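Local structure of DUF3845 domain-containing protein (3GF6) at residues 66-69 and 70-74; 163-166 and 167-171. The protein is of unknown function, a bacterial lipoprotein of Bacteroides thetaiotaomicron with an all-beta fold. All coordinates share one frame; numbering follows the deposited sequence. Where two conformers were deposited one is given.

Contact 1: residues 66-69 and 70-74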
loop_
_atom_site.group_PDB
_atom_site.type_symbol
_atom_site.label_atom_id
_atom_site.label_comp_id
_atom_site.label_asym_id
_atom_site.label_seq_id
_atom_site.Cartn_x
_atom_site.Cartn_y
_atom_site.Cartn_z
ATOM N N GLN A 66 -7.675 -1.420 11.785
ATOM C CA GLN A 66 -8.663 -2.324 12.407
ATOM C C GLN A 66 -9.967 -1.641 12.831
ATOM O O GLN A 66 -10.988 -2.326 12.927
ATOM C CB GLN A 66 -8.081 -3.095 13.583
ATOM C CG GLN A 66 -6.965 -4.104 13.200
ATOM C CD GLN A 66 -6.743 -5.145 14.273
ATOM O OE1 GLN A 66 -5.870 -4.997 15.137
ATOM N NE2 GLN A 66 -7.555 -6.191 14.248
ATOM N N GLN A 67 -9.929 -0.355 13.166
ATOM C CA GLN A 67 -11.128 0.394 13.602
ATOM C C GLN A 67 -11.686 1.229 12.488
ATOM O O GLN A 67 -10.932 1.868 11.726
ATOM C CB GLN A 67 -10.803 1.345 14.777
ATOM C CG GLN A 67 -10.078 0.709 15.959
ATOM C CD GLN A 67 -10.743 -0.509 16.490
ATOM O OE1 GLN A 67 -10.080 -1.526 16.764
ATOM N NE2 GLN A 67 -12.049 -0.435 16.653
ATOM N N LYS A 68 -13.028 1.287 12.420
ATOM C CA LYS A 68 -13.746 2.159 11.484
ATOM C C LYS A 68 -14.353 3.248 12.330
ATOM O O LYS A 68 -14.910 2.972 13.400
ATOM C CB LYS A 68 -14.890 1.423 10.779
ATOM C CG LYS A 68 -15.538 2.199 9.649
ATOM C CD LYS A 68 -16.801 1.565 9.134
ATOM C CE LYS A 68 -17.985 1.639 10.139
ATOM N NZ LYS A 68 -19.316 1.426 9.460
ATOM N N ASP A 69 -14.281 4.473 11.840
ATOM C CA ASP A 69 -15.086 5.546 12.414
ATOM C C ASP A 69 -16.559 5.121 12.282
ATOM O O ASP A 69 -17.026 4.805 11.205
ATOM C CB ASP A 69 -14.792 6.863 11.697
ATOM C CG ASP A 69 -15.508 8.064 12.299
ATOM O OD1 ASP A 69 -16.735 8.117 12.219
ATOM O OD2 ASP A 69 -14.826 9.009 12.811
ATOM N N GLN A 70 -17.286 5.136 13.399
ATOM C CA GLN A 70 -18.640 4.599 13.404
ATOM C C GLN A 70 -19.648 5.458 12.647
ATOM O O GLN A 70 -20.805 5.044 12.456
ATOM C CB GLN A 70 -19.100 4.312 14.828
ATOM C CG GLN A 70 -18.279 3.207 15.499
ATOM C CD GLN A 70 -18.348 1.919 14.734
ATOM O OE1 GLN A 70 -17.365 1.469 14.103
ATOM N NE2 GLN A 70 -19.539 1.335 14.713
ATOM N N ASN A 71 -19.241 6.627 12.191
ATOM C CA ASN A 71 -20.151 7.486 11.439
ATOM C C ASN A 71 -20.009 7.407 9.898
ATOM O O ASN A 71 -20.649 8.195 9.154
ATOM C CB ASN A 71 -19.943 8.913 11.879
ATOM C CG ASN A 71 -19.965 9.052 13.387
ATOM O OD1 ASN A 71 -20.953 8.717 14.035
ATOM N ND2 ASN A 71 -18.859 9.485 13.954
ATOM N N VAL A 72 -19.157 6.509 9.414
ATOM C CA VAL A 72 -18.966 6.317 7.983
ATOM C C VAL A 72 -19.386 4.907 7.558
ATOM O O VAL A 72 -19.419 3.972 8.372
ATOM C CB VAL A 72 -17.504 6.545 7.555
ATOM C CG1 VAL A 72 -16.992 7.949 8.019
ATOM C CG2 VAL A 72 -16.594 5.411 8.052
ATOM N N ALA A 73 -19.657 4.750 6.259
ATOM C CA ALA A 73 -19.970 3.444 5.690
ATOM C C ALA A 73 -18.786 2.485 5.820
ATOM O O ALA A 73 -17.642 2.908 5.766
ATOM C CB ALA A 73 -20.314 3.585 4.197
ATOM N N ASP A 74 -19.073 1.194 5.936
ATOM C CA ASP A 74 -18.032 0.183 5.805
ATOM C C ASP A 74 -17.251 0.363 4.523
ATOM O O ASP A 74 -17.819 0.706 3.490
ATOM C CB ASP A 74 -18.631 -1.214 5.775
ATOM C CG ASP A 74 -19.202 -1.648 7.114
ATOM O OD1 ASP A 74 -19.052 -0.931 8.139
ATOM O OD2 ASP A 74 -19.787 -2.756 7.112
HETATM O O HOH W 1 -20.861 1.744 11.701
#
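Lys-68 reaches from the end of strand 67-68 across the following turn, and its ammonium is gripped from several directions. NZ donates to Val-72 O at 2.8 Å, nearly in line with that carbonyl, and forms a salt bridge with Asp-74 OD1 at 2.7 Å; a water takes a further bond from NZ. The long chain is bent at its third torsion (chi3 70°), which brings NZ round to Val-72 O, while CG rests against Val-72 CG2 at 3.7 Å. A lysine suits this place because its methylenes can pack along valine while its charge reaches beyond.

Next along the chain, Asp-69 to Val-72 make a type I beta turn, closed by Val-72 N on Asp-69 O (3.3 Å). The Asp-69 carboxylate divides its work. OD1 accepts Asn-71 N at 2.9 Å, on its anti side, plus a weak bond from Asn-71 ND2, and OD2 makes a salt bridge to Arg-33 of strand 29-35. Lys-68 pairs with Asp-74, and Asp-69 with Arg-33, so the charged forms are probably stabilised at this surface turn.

Contact 2: residues 163-166 and 167-171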
loop_
_atom_site.group_PDB
_atom_site.type_symbol
_atom_site.label_atom_id
_atom_site.label_comp_id
_atom_site.label_asym_id
_atom_site.label_seq_id
_atom_site.Cartn_x
_atom_site.Cartn_y
_atom_site.Cartn_z
ATOM N N GLY A 163 11.252 4.164 3.822
ATOM C CA GLY A 163 11.776 3.962 5.174
ATOM C C GLY A 163 13.245 3.642 5.265
ATOM O O GLY A 163 14.011 3.832 4.303
ATOM N N THR A 164 13.619 3.146 6.435
ATOM C CA THR A 164 14.993 2.861 6.779
ATOM C C THR A 164 15.228 1.363 6.762
ATOM O O THR A 164 14.471 0.615 7.379
ATOM C CB THR A 164 15.302 3.352 8.208
ATOM O OG1 THR A 164 15.021 4.759 8.328
ATOM C CG2 THR A 164 16.736 3.077 8.543
ATOM N N PHE A 165 16.281 0.931 6.078
ATOM C CA PHE A 165 16.597 -0.494 6.014
ATOM C C PHE A 165 17.679 -0.833 6.991
ATOM O O PHE A 165 18.513 0.017 7.295
ATOM C CB PHE A 165 17.114 -0.859 4.634
ATOM C CG PHE A 165 16.100 -0.747 3.553
ATOM C CD1 PHE A 165 15.968 0.436 2.826
ATOM C CD2 PHE A 165 15.326 -1.831 3.213
ATOM C CE1 PHE A 165 15.072 0.528 1.790
ATOM C CE2 PHE A 165 14.421 -1.752 2.184
ATOM C CZ PHE A 165 14.285 -0.574 1.470
ATOM N N ASP A 166 17.690 -2.077 7.472
ATOM C CA ASP A 166 18.825 -2.586 8.213
ATOM C C ASP A 166 19.960 -2.908 7.220
ATOM O O ASP A 166 19.789 -2.755 6.003
ATOM C CB ASP A 166 18.445 -3.804 9.049
ATOM C CG ASP A 166 18.176 -5.047 8.192
ATOM O OD1 ASP A 166 17.683 -4.879 7.073
ATOM O OD2 ASP A 166 18.492 -6.170 8.632
ATOM N N SER A 167 21.113 -3.324 7.748
ATOM C CA SER A 167 22.295 -3.538 6.917
ATOM C C SER A 167 22.080 -4.558 5.805
ATOM O O SER A 167 22.651 -4.403 4.729
ATOM C CB SER A 167 23.536 -3.896 7.758
ATOM O OG SER A 167 23.504 -5.213 8.262
ATOM N N PHE A 168 21.270 -5.591 6.046
ATOM C CA PHE A 168 21.063 -6.626 5.051
ATOM C C PHE A 168 19.776 -6.438 4.229
ATOM O O PHE A 168 19.447 -7.259 3.408
ATOM C CB PHE A 168 21.037 -8.008 5.722
ATOM C CG PHE A 168 22.317 -8.384 6.397
ATOM C CD1 PHE A 168 23.293 -9.044 5.697
ATOM C CD2 PHE A 168 22.532 -8.092 7.736
ATOM C CE1 PHE A 168 24.492 -9.398 6.301
ATOM C CE2 PHE A 168 23.722 -8.441 8.353
ATOM C CZ PHE A 168 24.709 -9.092 7.618
ATOM N N ARG A 169 19.077 -5.334 4.397
ATOM C CA ARG A 169 17.753 -5.171 3.758
ATOM C C ARG A 169 16.812 -6.347 4.048
ATOM O O ARG A 169 16.015 -6.780 3.190
ATOM C CB ARG A 169 17.913 -4.939 2.238
ATOM C CG ARG A 169 18.540 -3.586 1.940
ATOM C CD ARG A 169 18.772 -3.426 0.450
ATOM N NE ARG A 169 17.509 -3.409 -0.289
ATOM C CZ ARG A 169 16.916 -2.342 -0.832
ATOM N NH1 ARG A 169 17.422 -1.109 -0.721
ATOM N NH2 ARG A 169 15.792 -2.520 -1.531
ATOM N N ARG A 170 16.881 -6.826 5.285
ATOM C CA ARG A 170 15.880 -7.768 5.805
ATOM C C ARG A 170 14.671 -7.053 6.385
ATOM O O ARG A 170 13.631 -7.675 6.559
ATOM C CB ARG A 170 16.486 -8.672 6.878
ATOM C CG ARG A 170 17.479 -9.717 6.320
ATOM C CD ARG A 170 18.385 -10.239 7.404
ATOM N NE ARG A 170 19.538 -10.940 6.838
ATOM C CZ ARG A 170 20.619 -11.295 7.529
ATOM N NH1 ARG A 170 20.723 -10.998 8.822
ATOM N NH2 ARG A 170 21.622 -11.927 6.915
ATOM N N THR A 171 14.831 -5.778 6.747
ATOM C CA THR A 171 13.758 -4.987 7.337
ATOM C C THR A 171 13.669 -3.609 6.720
ATOM O O THR A 171 14.664 -3.064 6.221
ATOM C CB THR A 171 13.912 -4.821 8.883
ATOM O OG1 THR A 171 15.063 -4.029 9.189
ATOM C CG2 THR A 171 14.052 -6.155 9.556
HETATM O O HOH W 2 14.544 -1.306 9.391
#
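Arg-169 lays its guanidinium flat over one face of the Phe-165 ring, the planes 18° apart and CZ 4.1 Å from the ring centroid, a stacked cation-pi pair. Its chain runs out past the ring with CG 3.9 Å from Phe-165 CD2, then bends about its CG-CD bond (chi3 65°), turning the flat group onto the ring. NE is bonded to Ile-131 O of strand 129-139, which helps fix the rotation of the stack, and Phe-165 itself packs on Ile-131 and Val-134. An alanine in place of Phe-165 would take away the surface beneath the guanidinium, which is likely to leave that group without its stacking partner, freer to turn, and to open a gap beside Ile-131.

The compact part of the connection centres on Asp-166. Its OD1 takes Thr-171 N at 3.0 Å, from well above the carboxylate plane, and receives a weak bond from Arg-170 N. This carboxylate sits inside a beta hairpin, joining strand 163-165 to the antiparallel strand 171-183 through a type I turn from Asp-166 to Arg-169, which Arg-169 N closes on Asp-166 O at 3.1 Å. Aspartate fits because its short side chain, with chi1 at 71°, can fold back over the loop and accept backbone N-H groups. A weak Asp-166 N to Thr-171 O bond and a CA-H...O contact from Phe-165 CA to that same oxygen (3.2 Å) join the two strand ends.

The outer side is looser. A water bridges Thr-164 O and Thr-171 OG1, while at the exposed tip the Ser-167 side chain adds little beyond its CB against Asp-166. There the Phe-168 ring turns away from the strand, and the guanidinium of Arg-170 lies over one of its faces.

Following the chain from the N terminus, contact 1 comes first: strand 67-68 pairs antiparallel with the earlier strand 29-35, and residues 66-74 turn the chain out of that short strand toward strand 82-85. Contact 2 follows later, where residues 163-171 close the hairpin between strands 163-165 and 171-183. The two loops are in series, neither nested nor crossed. Both reach the same antiparallel sheet, but on opposite sides of the chain's centre, with centres about 34 Å apart and nearest atoms about 21 Å apart. Contact 1 ties its turn to strand 29-35, whereas contact 2 also reaches strand 129-139, a member of the other sheet.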